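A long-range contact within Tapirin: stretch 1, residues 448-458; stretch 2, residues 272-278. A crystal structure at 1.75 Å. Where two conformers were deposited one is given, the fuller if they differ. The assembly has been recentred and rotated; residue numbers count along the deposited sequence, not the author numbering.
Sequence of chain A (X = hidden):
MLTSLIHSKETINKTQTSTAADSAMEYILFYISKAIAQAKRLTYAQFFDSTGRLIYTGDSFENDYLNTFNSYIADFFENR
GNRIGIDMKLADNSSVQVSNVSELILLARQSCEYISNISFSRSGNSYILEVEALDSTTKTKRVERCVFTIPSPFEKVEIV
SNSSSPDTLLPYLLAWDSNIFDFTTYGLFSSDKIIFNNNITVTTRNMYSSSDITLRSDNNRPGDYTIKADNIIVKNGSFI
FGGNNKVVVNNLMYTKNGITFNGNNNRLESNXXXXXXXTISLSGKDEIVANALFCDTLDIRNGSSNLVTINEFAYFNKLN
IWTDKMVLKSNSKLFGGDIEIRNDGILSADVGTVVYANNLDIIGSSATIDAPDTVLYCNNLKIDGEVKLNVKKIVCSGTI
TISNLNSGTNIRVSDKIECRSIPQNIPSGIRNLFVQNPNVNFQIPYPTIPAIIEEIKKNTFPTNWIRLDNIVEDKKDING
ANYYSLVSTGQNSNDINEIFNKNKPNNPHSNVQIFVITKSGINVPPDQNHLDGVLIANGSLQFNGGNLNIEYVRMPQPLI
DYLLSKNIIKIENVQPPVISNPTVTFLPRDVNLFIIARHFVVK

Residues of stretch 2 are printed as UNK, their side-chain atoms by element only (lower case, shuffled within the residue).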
# COMPACT_ATOMS: atom_id res chain seq x y z
N THR A 448 5.80 -16.95 0.42
CA THR A 448 5.48 -17.05 -0.99
C THR A 448 4.65 -15.80 -1.42
O THR A 448 3.91 -15.19 -0.63
CB THR A 448 4.72 -18.35 -1.36
OG1 THR A 448 4.71 -18.44 -2.77
CG2 THR A 448 3.27 -18.37 -0.83
N ILE A 449 4.81 -15.47 -2.68
CA ILE A 449 3.99 -14.39 -3.30
C ILE A 449 2.52 -14.86 -3.37
O ILE A 449 2.23 -15.99 -3.88
CB ILE A 449 4.43 -14.07 -4.69
CG1 ILE A 449 5.88 -13.62 -4.75
CG2 ILE A 449 3.50 -13.05 -5.31
CD1 ILE A 449 6.24 -12.61 -3.70
N PRO A 450 1.59 -14.08 -2.80
CA PRO A 450 0.20 -14.47 -2.78
C PRO A 450 -0.33 -14.64 -4.20
O PRO A 450 0.00 -13.89 -5.11
CB PRO A 450 -0.49 -13.30 -2.09
CG PRO A 450 0.55 -12.79 -1.13
CD PRO A 450 1.75 -12.81 -2.07
N ALA A 451 -1.19 -15.64 -4.34
CA ALA A 451 -1.78 -15.98 -5.62
C ALA A 451 -2.55 -14.83 -6.20
O ALA A 451 -2.43 -14.59 -7.39
CB ALA A 451 -2.71 -17.19 -5.50
N ILE A 452 -3.23 -14.10 -5.36
CA ILE A 452 -3.98 -12.93 -5.83
C ILE A 452 -3.06 -11.92 -6.53
O ILE A 452 -3.45 -11.33 -7.55
CB ILE A 452 -4.86 -12.30 -4.74
CG1 ILE A 452 -5.89 -11.35 -5.27
CG2 ILE A 452 -3.99 -11.55 -3.73
CD1 ILE A 452 -6.88 -11.91 -6.23
N ILE A 453 -1.85 -11.70 -6.01
CA ILE A 453 -0.92 -10.78 -6.63
C ILE A 453 -0.38 -11.31 -7.94
O ILE A 453 -0.27 -10.57 -8.93
CB ILE A 453 0.29 -10.45 -5.67
CG1 ILE A 453 -0.22 -9.83 -4.38
CG2 ILE A 453 1.38 -9.66 -6.41
CD1 ILE A 453 -0.86 -8.46 -4.47
N GLU A 454 -0.08 -12.62 -8.00
CA GLU A 454 0.31 -13.26 -9.22
C GLU A 454 -0.72 -13.02 -10.31
O GLU A 454 -0.33 -12.63 -11.46
CB GLU A 454 0.52 -14.76 -9.05
CG GLU A 454 1.73 -15.08 -8.26
CD GLU A 454 1.87 -16.60 -7.95
OE1 GLU A 454 1.05 -17.43 -8.49
OE2 GLU A 454 2.73 -16.89 -7.06
N GLU A 455 -1.97 -13.18 -9.94
CA GLU A 455 -3.06 -13.05 -10.97
C GLU A 455 -3.24 -11.61 -11.39
O GLU A 455 -3.38 -11.31 -12.58
CB GLU A 455 -4.37 -13.64 -10.47
CG GLU A 455 -4.31 -15.11 -10.13
CD GLU A 455 -3.95 -15.94 -11.41
OE1 GLU A 455 -2.97 -16.74 -11.38
OE2 GLU A 455 -4.56 -15.61 -12.44
N ILE A 456 -3.16 -10.66 -10.46
CA ILE A 456 -3.27 -9.23 -10.82
C ILE A 456 -2.18 -8.80 -11.78
O ILE A 456 -2.34 -7.94 -12.64
CB ILE A 456 -3.28 -8.41 -9.54
CG1 ILE A 456 -4.70 -8.49 -8.94
CG2 ILE A 456 -2.86 -6.96 -9.76
CD1 ILE A 456 -4.59 -8.10 -7.46
N LYS A 457 -0.98 -9.37 -11.60
CA LYS A 457 0.14 -8.96 -12.39
C LYS A 457 0.17 -9.59 -13.75
O LYS A 457 0.95 -9.12 -14.59
CB LYS A 457 1.45 -9.28 -11.62
CG LYS A 457 1.68 -8.30 -10.48
CD LYS A 457 2.88 -8.62 -9.52
CE LYS A 457 4.20 -8.26 -10.11
NZ LYS A 457 5.36 -8.51 -9.16
N LYS A 458 -0.60 -10.64 -13.97
CA LYS A 458 -0.65 -11.30 -15.29
C LYS A 458 -1.33 -10.39 -16.27
O LYS A 458 -2.19 -9.57 -15.90
CB LYS A 458 -1.41 -12.64 -15.26
CG LYS A 458 -0.64 -13.80 -14.69
CD LYS A 458 -1.49 -15.07 -14.61
CE LYS A 458 -0.83 -16.04 -13.64
NZ LYS A 458 -1.32 -17.42 -13.79
N UNK A 272 -5.09 -6.59 5.45
CA UNK A 272 -4.57 -7.94 5.08
C UNK A 272 -3.30 -7.88 4.32
O UNK A 272 -2.33 -8.44 4.77
o UNK A 272 -5.23 -9.89 3.75
c UNK A 272 -5.68 -8.68 4.31
N UNK A 273 -3.26 -7.22 3.18
CA UNK A 273 -2.05 -7.27 2.33
C UNK A 273 -1.78 -5.90 1.73
O UNK A 273 -2.68 -5.33 1.09
c UNK A 273 -1.17 -8.48 0.15
c UNK A 273 0.21 -8.75 0.77
c UNK A 273 -2.28 -8.28 1.19
c UNK A 273 -1.48 -9.55 -0.90
N UNK A 274 -0.51 -5.44 1.83
CA UNK A 274 -0.04 -4.20 1.16
C UNK A 274 1.12 -4.63 0.36
O UNK A 274 2.09 -5.19 0.94
c UNK A 274 -0.13 -1.18 0.97
c UNK A 274 0.39 -3.17 2.25
c UNK A 274 0.95 -1.87 1.77
c UNK A 274 1.30 -1.01 2.94
N UNK A 275 1.07 -4.44 -0.96
CA UNK A 275 2.09 -4.98 -1.84
C UNK A 275 2.46 -3.93 -2.85
O UNK A 275 1.59 -3.46 -3.57
c UNK A 275 3.27 -6.63 -4.34
c UNK A 275 1.53 -6.24 -2.58
c UNK A 275 4.50 -8.68 -4.40
c UNK A 275 2.54 -7.09 -3.22
c UNK A 275 4.24 -7.43 -4.93
c UNK A 275 2.83 -8.36 -2.71
c UNK A 275 3.78 -9.13 -3.32
N UNK A 276 3.76 -3.63 -2.97
CA UNK A 276 4.21 -2.77 -4.05
C UNK A 276 5.46 -3.37 -4.67
O UNK A 276 6.29 -3.93 -3.99
o UNK A 276 4.80 -0.49 -4.68
c UNK A 276 4.52 -1.35 -3.59
N UNK A 277 5.58 -3.29 -5.99
CA UNK A 277 6.83 -3.60 -6.61
C UNK A 277 7.85 -2.46 -6.50
O UNK A 277 9.00 -2.65 -7.01
o UNK A 277 4.93 -5.31 -9.20
c UNK A 277 5.78 -5.25 -8.23
o UNK A 277 6.04 -6.18 -7.46
c UNK A 277 6.64 -3.96 -8.06
N UNK A 278 7.47 -1.34 -5.92
CA UNK A 278 8.33 -0.12 -5.86
C UNK A 278 8.64 0.29 -4.43
O UNK A 278 8.68 -0.50 -3.50

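Position 272 carries two side-chain atoms, one carbon followed by one oxygen, with no branch. That is a hydroxymethyl group, and neither atom comes within 7 Å of stretch 1. The residue is Ser 272, set where the chain turns a corner, with chi1 at 172° (t).

Position 273 has four carbons, forked at the second and without a heteroatom; one terminal carbon lies 3.7 Å from Ile 453 CG1. A fork at the second carbon rather than at CB separates leucine from isoleucine, so this is Leu 273, with chi1 t and chi2 p. Its CA-to-CB bond points toward stretch 1, and CD2 makes the closest approaches: it lies 3.7 Å from Ile 453 CG1, 3.8 Å from Pro 450 CG and 4.3 Å from Ile 452 CG2. One methyl thus meets three residues at the start of the helix.

Position 274 repeats the pattern of four carbons forked at the second. Its environment differs sharply: CA-to-CB points away, and the side chain stays 8.6 Å from stretch 1 at its nearest. It too is a leucine, Leu 274. This reversal is what the alternation of an extended strand predicts, and the phi/psi pair of -125/121 agrees.

Position 275 shows seven carbons, one leading into a six-membered ring that has Ile 453 CG2 over one face. No oxygen is attached to the ring, which excludes tyrosine and leaves Phe 275. The bond from CA again points toward the helix. Ile 453 CG2 stands 3.8 Å from the centroid of the Phe 275 ring and 9° off the normal, a nearly axial CH-pi contact. Ile 453 CG1 also reaches CD2 of the ring at 3.8 Å, while Ile 449 CD1 sits at the edge, near the ring plane, 4.3 Å from CE2.

Position 276 has one carbon and then one oxygen, and touches nothing on stretch 1: Ser 276. Its OG accepts a hydrogen bond from the backbone N of residue 278 at 3.1 Å, with an N-H...acceptor angle of 159°.

Position 277 has two carbons, the second bearing two oxygens, one of them 3.0 Å from Lys 457 NZ. An amide would place a nitrogen there, so the group is a carboxylate and the residue Asp 277. Although CA-to-CB runs sideways, the end of the side chain comes nearer, and OD1 forms a salt bridge with Lys 457 NZ at 3.0 Å, with NZ as the hydrogen-bond donor.

Position 278 has backbone atoms alone, hence Gly 278.

The touching residues are at least 174 positions apart in sequence, and the contact buries 313 Å² in total, both sides summed. The helix and strand axes cross at -40° and approach to 10.9 Å, a gap bridged by side chains. Leu 273 and Phe 275, two residues apart on the strand, present their side chains to the helix, and Ile 453 packs against both. Pro 450, at the N-cap position, adds to the apolar patch. Four residues beyond Ile 453, Lys 457 extends to Asp 277, so a charged pair supplements the apolar packing at the far end of the contact.

Stretch 2 (272-278) SLLFSDG
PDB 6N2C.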